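Local coordinates for protein beta-galactosidase (Bacillus circulans subsp. alkalophilus, PDB 3TTY) that hydrolyses terminal beta-galactosidic linkages, acting as a TIM-barrel glycoside hydrolase that binds galactose and carries a four-cysteine zinc site, at residues E4-N16 with D28-V42. Numbering follows the deposited sequence.
Sequences EKFPKIWYGGDYN and DMRMFNLAGIDVATV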
ATOM      1  N   GLU A   4      -7.801  48.763 -10.171  1.00 32.74           N
ATOM      2  CA  GLU A   4      -7.569  50.145  -9.761  1.00 35.90           C
ATOM      3  C   GLU A   4      -8.575  50.660  -8.729  1.00 33.14           C
ATOM      4  O   GLU A   4      -8.309  51.632  -8.033  1.00 27.28           O
ATOM      5  CB  GLU A   4      -7.567  51.068 -10.980  1.00 34.41           C
ATOM      6  CG  GLU A   4      -6.457  50.771 -11.989  1.00 46.07           C
ATOM      7  CD  GLU A   4      -5.054  51.009 -11.433  1.00 52.05           C
ATOM      8  OE1 GLU A   4      -4.872  51.968 -10.644  1.00 51.00           O
ATOM      9  OE2 GLU A   4      -4.131  50.233 -11.793  1.00 53.69           O
ATOM     10  N   LYS A   5      -9.734  50.028  -8.628  1.00 29.91           N
ATOM     11  CA  LYS A   5     -10.740  50.579  -7.735  1.00 30.86           C
ATOM     12  C   LYS A   5     -10.529  50.138  -6.282  1.00 29.74           C
ATOM     13  O   LYS A   5     -11.283  50.514  -5.387  1.00 33.25           O
ATOM     14  CB  LYS A   5     -12.152  50.273  -8.243  1.00 32.04           C
ATOM     15  CG  LYS A   5     -12.485  48.797  -8.374  1.00 38.95           C
ATOM     16  CD  LYS A   5     -13.989  48.584  -8.615  1.00 32.94           C
ATOM     17  CE  LYS A   5     -14.407  49.032  -9.991  1.00 32.19           C
ATOM     18  NZ  LYS A   5     -15.863  48.821 -10.196  1.00 37.60           N
ATOM     19  N   PHE A   6      -9.462  49.379  -6.055  1.00 29.42           N
ATOM     20  CA  PHE A   6      -9.232  48.697  -4.782  1.00 26.79           C
ATOM     21  C   PHE A   6      -7.727  48.714  -4.579  1.00 27.50           C
ATOM     22  O   PHE A   6      -7.070  47.690  -4.752  1.00 23.38           O
ATOM     23  CB  PHE A   6      -9.772  47.261  -4.899  1.00 26.73           C
ATOM     24  CG  PHE A   6      -9.837  46.490  -3.602  1.00 26.28           C
ATOM     25  CD1 PHE A   6      -9.374  47.027  -2.409  1.00 24.38           C
ATOM     26  CD2 PHE A   6     -10.362  45.199  -3.592  1.00 23.49           C
ATOM     27  CE1 PHE A   6      -9.444  46.288  -1.221  1.00 23.87           C
ATOM     28  CE2 PHE A   6     -10.435  44.450  -2.413  1.00 21.35           C
ATOM     29  CZ  PHE A   6      -9.976  44.990  -1.229  1.00 22.23           C
ATOM     30  N   PRO A   7      -7.178  49.891  -4.214  1.00 27.76           N
ATOM     31  CA  PRO A   7      -5.743  50.191  -4.270  1.00 25.00           C
ATOM     32  C   PRO A   7      -4.963  49.851  -3.003  1.00 21.71           C
ATOM     33  O   PRO A   7      -4.236  50.684  -2.477  1.00 23.04           O
ATOM     34  CB  PRO A   7      -5.725  51.699  -4.518  1.00 27.37           C
ATOM     35  CG  PRO A   7      -6.926  52.199  -3.739  1.00 25.22           C
ATOM     36  CD  PRO A   7      -7.954  51.055  -3.742  1.00 28.39           C
ATOM     37  N   LYS A   8      -5.104  48.621  -2.531  1.00 23.76           N
ATOM     38  CA  LYS A   8      -4.301  48.122  -1.423  1.00 23.26           C
ATOM     39  C   LYS A   8      -4.105  46.626  -1.604  1.00 21.23           C
ATOM     40  O   LYS A   8      -4.598  46.039  -2.562  1.00 23.06           O
ATOM     41  CB  LYS A   8      -4.965  48.421  -0.057  1.00 22.77           C
ATOM     42  CG  LYS A   8      -6.437  47.986   0.061  1.00 20.70           C
ATOM     43  CD  LYS A   8      -7.041  48.327   1.423  1.00 18.86           C
ATOM     44  CE  LYS A   8      -6.353  47.559   2.577  1.00 22.08           C
ATOM     45  NZ  LYS A   8      -6.737  46.113   2.626  1.00 21.75           N
ATOM     46  N   ILE A   9      -3.375  46.012  -0.686  1.00 24.44           N
ATOM     47  CA  ILE A   9      -3.295  44.562  -0.627  1.00 19.45           C
ATOM     48  C   ILE A   9      -4.623  44.061  -0.076  1.00 21.74           C
ATOM     49  O   ILE A   9      -4.912  44.237   1.104  1.00 22.60           O
ATOM     50  CB  ILE A   9      -2.136  44.124   0.276  1.00 19.10           C
ATOM     51  CG1 ILE A   9      -0.809  44.596  -0.337  1.00 18.30           C
ATOM     52  CG2 ILE A   9      -2.149  42.615   0.468  1.00 19.09           C
ATOM     53  CD1 ILE A   9       0.364  44.511   0.580  1.00 17.93           C
ATOM     54  N   TRP A  10      -5.448  43.476  -0.941  1.00 18.97           N
ATOM     55  CA  TRP A  10      -6.753  42.965  -0.512  1.00 21.67           C
ATOM     56  C   TRP A  10      -6.631  42.033   0.698  1.00 19.70           C
ATOM     57  O   TRP A  10      -5.654  41.295   0.844  1.00 16.01           O
ATOM     58  CB  TRP A  10      -7.457  42.220  -1.655  1.00 20.85           C
ATOM     59  CG  TRP A  10      -7.546  43.005  -2.935  1.00 21.44           C
ATOM     60  CD1 TRP A  10      -7.091  44.269  -3.159  1.00 22.75           C
ATOM     61  CD2 TRP A  10      -8.124  42.564  -4.165  1.00 22.19           C
ATOM     62  NE1 TRP A  10      -7.347  44.645  -4.450  1.00 23.92           N
ATOM     63  CE2 TRP A  10      -7.984  43.618  -5.089  1.00 24.96           C
ATOM     64  CE3 TRP A  10      -8.751  41.385  -4.571  1.00 18.23           C
ATOM     65  CZ2 TRP A  10      -8.449  43.527  -6.399  1.00 23.01           C
ATOM     66  CZ3 TRP A  10      -9.207  41.294  -5.869  1.00 24.82           C
ATOM     67  CH2 TRP A  10      -9.056  42.362  -6.770  1.00 27.51           C
ATOM     68  N   TYR A  11      -7.640  42.058   1.557  1.00 18.37           N
ATOM     69  CA  TYR A  11      -7.618  41.245   2.763  1.00 20.00           C
ATOM     70  C   TYR A  11      -9.004  40.683   3.058  1.00 21.41           C
ATOM     71  O   TYR A  11      -9.957  41.437   3.275  1.00 21.94           O
ATOM     72  CB  TYR A  11      -7.114  42.080   3.942  1.00 19.59           C
ATOM     73  CG  TYR A  11      -6.706  41.251   5.125  1.00 24.68           C
ATOM     74  CD1 TYR A  11      -5.738  40.257   4.998  1.00 16.34           C
ATOM     75  CD2 TYR A  11      -7.282  41.465   6.374  1.00 22.04           C
ATOM     76  CE1 TYR A  11      -5.360  39.497   6.080  1.00 21.89           C
ATOM     77  CE2 TYR A  11      -6.916  40.715   7.459  1.00 19.18           C
ATOM     78  CZ  TYR A  11      -5.953  39.732   7.319  1.00 21.64           C
ATOM     79  OH  TYR A  11      -5.587  38.986   8.419  1.00 16.32           O
ATOM     80  N   GLY A  12      -9.118  39.360   3.070  1.00 20.40           N
ATOM     81  CA  GLY A  12     -10.414  38.709   3.184  1.00 20.06           C
ATOM     82  C   GLY A  12     -10.306  37.273   2.707  1.00 21.12           C
ATOM     83  O   GLY A  12      -9.304  36.613   2.977  1.00 20.59           O
ATOM     84  N   GLY A  13     -11.322  36.781   1.999  1.00 20.38           N
ATOM     85  CA  GLY A  13     -11.249  35.434   1.442  1.00 19.50           C
ATOM     86  C   GLY A  13     -12.588  34.757   1.241  1.00 20.79           C
ATOM     87  O   GLY A  13     -13.632  35.419   1.183  1.00 20.55           O
ATOM     88  N   ASP A  14     -12.555  33.432   1.129  1.00 21.19           N
ATOM     89  CA  ASP A  14     -13.764  32.644   0.919  1.00 15.51           C
ATOM     90  C   ASP A  14     -14.767  32.899   2.040  1.00 15.33           C
ATOM     91  O   ASP A  14     -14.424  32.845   3.220  1.00 18.69           O
ATOM     92  CB  ASP A  14     -13.435  31.154   0.816  1.00 13.52           C
ATOM     93  CG  ASP A  14     -13.009  30.727  -0.596  1.00 21.99           C
ATOM     94  OD1 ASP A  14     -12.169  31.414  -1.218  1.00 15.88           O
ATOM     95  OD2 ASP A  14     -13.513  29.685  -1.086  1.00 22.26           O
ATOM     96  N   TYR A  15     -16.006  33.181   1.660  1.00 16.92           N
ATOM     97  CA  TYR A  15     -17.063  33.526   2.603  1.00 17.43           C
ATOM     98  C   TYR A  15     -18.334  32.861   2.105  1.00 14.98           C
ATOM     99  O   TYR A  15     -18.655  32.948   0.926  1.00 16.40           O
ATOM    100  CB  TYR A  15     -17.218  35.058   2.677  1.00 17.53           C
ATOM    101  CG  TYR A  15     -18.329  35.588   3.578  1.00 17.04           C
ATOM    102  CD1 TYR A  15     -18.486  35.124   4.888  1.00 18.08           C
ATOM    103  CD2 TYR A  15     -19.193  36.580   3.131  1.00 18.02           C
ATOM    104  CE1 TYR A  15     -19.490  35.624   5.717  1.00 16.93           C
ATOM    105  CE2 TYR A  15     -20.209  37.084   3.954  1.00 21.82           C
ATOM    106  CZ  TYR A  15     -20.346  36.606   5.245  1.00 19.65           C
ATOM    107  OH  TYR A  15     -21.351  37.090   6.057  1.00 18.80           O
ATOM    108  N   ASN A  16     -19.044  32.184   3.004  1.00 15.76           N
ATOM    109  CA  ASN A  16     -20.163  31.322   2.630  1.00 16.60           C
ATOM    110  C   ASN A  16     -21.387  31.485   3.525  1.00 17.74           C
ATOM    111  O   ASN A  16     -21.813  30.547   4.193  1.00 17.44           O
ATOM    112  CB  ASN A  16     -19.697  29.872   2.635  1.00 17.43           C
ATOM    113  CG  ASN A  16     -18.541  29.648   1.686  1.00 15.88           C
ATOM    114  OD1 ASN A  16     -18.720  29.703   0.481  1.00 14.09           O
ATOM    115  ND2 ASN A  16     -17.348  29.421   2.225  1.00 12.89           N
ATOM    116  N   ASP A  28     -20.804  38.683  11.164  1.00 16.68           N
ATOM    117  CA  ASP A  28     -19.698  38.643  10.203  1.00 23.52           C
ATOM    118  C   ASP A  28     -19.237  40.053   9.849  1.00 19.67           C
ATOM    119  O   ASP A  28     -18.056  40.357   9.955  1.00 19.85           O
ATOM    120  CB  ASP A  28     -20.075  37.895   8.912  1.00 19.32           C
ATOM    121  CG  ASP A  28     -20.454  36.449   9.152  1.00 20.32           C
ATOM    122  OD1 ASP A  28     -19.977  35.841  10.132  1.00 18.61           O
ATOM    123  OD2 ASP A  28     -21.233  35.918   8.339  1.00 19.25           O
ATOM    124  N   MET A  29     -20.169  40.906   9.418  1.00 20.03           N
ATOM    125  CA  MET A  29     -19.829  42.277   9.028  1.00 17.92           C
ATOM    126  C   MET A  29     -19.110  42.984  10.167  1.00 20.75           C
ATOM    127  O   MET A  29     -18.094  43.651   9.950  1.00 18.62           O
ATOM    128  CB  MET A  29     -21.075  43.091   8.640  1.00 19.03           C
ATOM    129  CG  MET A  29     -21.855  42.583   7.427  1.00 19.64           C
ATOM    130  SD  MET A  29     -20.818  42.239   5.979  1.00 21.84           S
ATOM    131  CE  MET A  29     -20.715  40.452   6.093  1.00 17.76           C
ATOM    132  N   ARG A  30     -19.650  42.842  11.380  1.00 19.91           N
ATOM    133  CA  ARG A  30     -19.080  43.503  12.545  1.00 23.62           C
ATOM    134  C   ARG A  30     -17.634  43.044  12.753  1.00 21.42           C
ATOM    135  O   ARG A  30     -16.738  43.865  12.913  1.00 20.82           O
ATOM    136  CB  ARG A  30     -19.928  43.259  13.808  1.00 22.10           C
ATOM    137  CG  ARG A  30     -19.375  43.945  15.060  1.00 22.88           C
ATOM    138  CD  ARG A  30     -20.162  43.614  16.344  1.00 23.00           C
ATOM    139  NE  ARG A  30     -19.953  42.226  16.758  1.00 26.15           N
ATOM    140  CZ  ARG A  30     -18.872  41.793  17.401  1.00 21.52           C
ATOM    141  NH1 ARG A  30     -17.893  42.637  17.710  1.00 22.42           N
ATOM    142  NH2 ARG A  30     -18.765  40.515  17.726  1.00 18.10           N
ATOM    143  N   MET A  31     -17.417  41.733  12.737  1.00 19.62           N
ATOM    144  CA  MET A  31     -16.069  41.186  12.924  1.00 23.21           C
ATOM    145  C   MET A  31     -15.122  41.462  11.740  1.00 22.18           C
ATOM    146  O   MET A  31     -13.927  41.695  11.945  1.00 20.59           O
ATOM    147  CB  MET A  31     -16.120  39.696  13.303  1.00 22.12           C
ATOM    148  CG  MET A  31     -16.552  39.467  14.771  1.00 22.81           C
ATOM    149  SD  MET A  31     -16.730  37.768  15.381  1.00 19.94           S
ATOM    150  CE  MET A  31     -18.412  37.403  14.910  1.00 22.21           C
ATOM    151  N   PHE A  32     -15.653  41.461  10.515  1.00 21.04           N
ATOM    152  CA  PHE A  32     -14.837  41.777   9.336  1.00 23.98           C
ATOM    153  C   PHE A  32     -14.288  43.204   9.458  1.00 25.30           C
ATOM    154  O   PHE A  32     -13.139  43.466   9.114  1.00 25.20           O
ATOM    155  CB  PHE A  32     -15.616  41.601   8.015  1.00 21.62           C
ATOM    156  CG  PHE A  32     -16.001  40.157   7.703  1.00 19.08           C
ATOM    157  CD1 PHE A  32     -15.492  39.105   8.448  1.00 17.91           C
ATOM    158  CD2 PHE A  32     -16.880  39.868   6.664  1.00 16.79           C
ATOM    159  CE1 PHE A  32     -15.852  37.787   8.168  1.00 20.96           C
ATOM    160  CE2 PHE A  32     -17.243  38.555   6.376  1.00 18.13           C
ATOM    161  CZ  PHE A  32     -16.726  37.512   7.127  1.00 18.62           C
ATOM    162  N   ASN A  33     -15.107  44.125   9.955  1.00 21.41           N
ATOM    163  CA  ASN A  33     -14.640  45.491  10.156  1.00 24.66           C
ATOM    164  C   ASN A  33     -13.568  45.581  11.242  1.00 21.99           C
ATOM    165  O   ASN A  33     -12.573  46.272  11.070  1.00 21.97           O
ATOM    166  CB  ASN A  33     -15.813  46.441  10.434  1.00 29.94           C
ATOM    167  CG  ASN A  33     -16.680  46.673   9.193  1.00 37.25           C
ATOM    168  OD1 ASN A  33     -16.165  46.919   8.093  1.00 37.56           O
ATOM    169  ND2 ASN A  33     -18.000  46.578   9.363  1.00 38.23           N
ATOM    170  N   LEU A  34     -13.766  44.865  12.346  1.00 23.14           N
ATOM    171  CA  LEU A  34     -12.748  44.769  13.385  1.00 24.63           C
ATOM    172  C   LEU A  34     -11.416  44.268  12.841  1.00 25.88           C
ATOM    173  O   LEU A  34     -10.356  44.724  13.264  1.00 24.26           O
ATOM    174  CB  LEU A  34     -13.200  43.841  14.506  1.00 22.90           C
ATOM    175  CG  LEU A  34     -14.358  44.337  15.368  1.00 28.80           C
ATOM    176  CD1 LEU A  34     -14.615  43.364  16.516  1.00 26.49           C
ATOM    177  CD2 LEU A  34     -14.054  45.732  15.898  1.00 26.39           C
ATOM    178  N   ALA A  35     -11.471  43.315  11.913  1.00 25.54           N
ATOM    179  CA  ALA A  35     -10.254  42.673  11.411  1.00 26.10           C
ATOM    180  C   ALA A  35      -9.663  43.352  10.171  1.00 26.06           C
ATOM    181  O   ALA A  35      -8.604  42.948   9.690  1.00 24.48           O
ATOM    182  CB  ALA A  35     -10.493  41.187  11.150  1.00 22.13           C
ATOM    183  N   GLY A  36     -10.339  44.388   9.669  1.00 25.56           N
ATOM    184  CA  GLY A  36      -9.887  45.085   8.477  1.00 22.38           C
ATOM    185  C   GLY A  36      -9.977  44.215   7.230  1.00 24.70           C
ATOM    186  O   GLY A  36      -9.165  44.342   6.312  1.00 21.41           O
ATOM    187  N   ILE A  37     -10.969  43.328   7.208  1.00 23.80           N
ATOM    188  CA  ILE A  37     -11.259  42.493   6.045  1.00 20.72           C
ATOM    189  C   ILE A  37     -12.120  43.265   5.054  1.00 21.30           C
ATOM    190  O   ILE A  37     -13.201  43.736   5.407  1.00 28.13           O
ATOM    191  CB  ILE A  37     -11.953  41.181   6.467  1.00 20.47           C
ATOM    192  CG1 ILE A  37     -10.894  40.189   6.960  1.00 18.61           C
ATOM    193  CG2 ILE A  37     -12.781  40.591   5.307  1.00 19.35           C
ATOM    194  CD1 ILE A  37     -11.432  39.091   7.851  1.00 19.06           C
ATOM    195  N   ASP A  38     -11.643  43.392   3.818  1.00 18.14           N
ATOM    196  CA  ASP A  38     -12.305  44.229   2.823  1.00 19.44           C
ATOM    197  C   ASP A  38     -12.601  43.525   1.483  1.00 24.07           C
ATOM    198  O   ASP A  38     -13.054  44.160   0.518  1.00 20.84           O
ATOM    199  CB  ASP A  38     -11.529  45.544   2.607  1.00 18.53           C
ATOM    200  CG  ASP A  38     -10.038  45.322   2.354  1.00 22.90           C
ATOM    201  OD1 ASP A  38      -9.634  44.179   2.042  1.00 22.01           O
ATOM    202  OD2 ASP A  38      -9.267  46.302   2.459  1.00 21.28           O
ATOM    203  N   VAL A  39     -12.347  42.220   1.422  1.00 22.70           N
ATOM    204  CA  VAL A  39     -12.723  41.443   0.241  1.00 18.99           C
ATOM    205  C   VAL A  39     -13.367  40.102   0.602  1.00 20.08           C
ATOM    206  O   VAL A  39     -12.931  39.411   1.513  1.00 19.11           O
ATOM    207  CB  VAL A  39     -11.532  41.244  -0.720  1.00 20.17           C
ATOM    208  CG1 VAL A  39     -10.468  40.361  -0.099  1.00 19.93           C
ATOM    209  CG2 VAL A  39     -12.011  40.680  -2.046  1.00 18.96           C
ATOM    210  N   ALA A  40     -14.425  39.751  -0.111  1.00 18.76           N
ATOM    211  CA  ALA A  40     -15.104  38.489   0.107  1.00 19.31           C
ATOM    212  C   ALA A  40     -15.166  37.730  -1.210  1.00 20.36           C
ATOM    213  O   ALA A  40     -15.495  38.309  -2.253  1.00 22.98           O
ATOM    214  CB  ALA A  40     -16.524  38.718   0.672  1.00 16.56           C
ATOM    215  N   THR A  41     -14.827  36.444  -1.161  1.00 18.12           N
ATOM    216  CA  THR A  41     -14.923  35.559  -2.316  1.00 17.06           C
ATOM    217  C   THR A  41     -16.165  34.712  -2.107  1.00 16.86           C
ATOM    218  O   THR A  41     -16.171  33.797  -1.292  1.00 17.38           O
ATOM    219  CB  THR A  41     -13.688  34.629  -2.414  1.00 22.61           C
ATOM    220  OG1 THR A  41     -12.496  35.411  -2.577  1.00 19.27           O
ATOM    221  CG2 THR A  41     -13.825  33.644  -3.578  1.00 16.73           C
ATOM    222  N   VAL A  42     -17.230  35.019  -2.832  1.00 19.10           N
ATOM    223  CA  VAL A  42     -18.525  34.414  -2.543  1.00 18.84           C
ATOM    224  C   VAL A  42     -19.034  33.574  -3.703  1.00 17.44           C
ATOM    225  O   VAL A  42     -18.517  33.660  -4.821  1.00 16.07           O
ATOM    226  CB  VAL A  42     -19.566  35.490  -2.217  1.00 23.26           C
ATOM    227  CG1 VAL A  42     -19.042  36.401  -1.106  1.00 18.18           C
ATOM    228  CG2 VAL A  42     -19.878  36.294  -3.468  1.00 19.39           C
TER
HETATM  229  O   HOH W   1      -6.975  45.280   5.324  1.00 20.19           O
HETATM  230  O   HOH W   2     -10.477  33.690  -1.450  1.00 17.43           O
HETATM  231  O   HOH W   3     -17.563  31.256  -1.535  1.00 15.76           O
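Gly13 N donates to Val39 O and Gly13 O accepts from Thr41 N (2.8 Å), pairing the first two parallel strands of the TIM barrel; helix 22-35 makes the beta-alpha-beta crossover between them. Thr41 O continues the pairing by taking Tyr15 N. At the start of the pairing, Tyr11 O is gripped twice, by Asp38 N at 2.6 Å, almost in line with the carbonyl, and by Val39 N. Asp38 answers with both carboxylate oxygens. Asp38 OD1 receives Tyr11 N (3.0 Å), while OD2 of the same carboxylate turns its syn lone pair to Lys8 NZ in a salt bridge. That ammonium also donates to Ile9 O and to a water that in turn donates a hydrogen bond to Gly36 O. With CG swung away from its backbone N (chi1 177°), Tyr15 reaches the helix, where the edge of Phe32 meets its face in a T-shaped pair, planes at 77°. Tyr15 OH donates to Asp28 OD2 (2.6 Å); Asp28 OD1 is salt-bridged to Arg348. A phenylalanine in place of Tyr15 would probably leave Asp28 OD2 without this donor. Asp14, whose side chain lies about 4 Å from the bound galactose, accepts through OD1 from a water that in turn accepts from Thr41 OG1, 2.9 Å from the water oxygen.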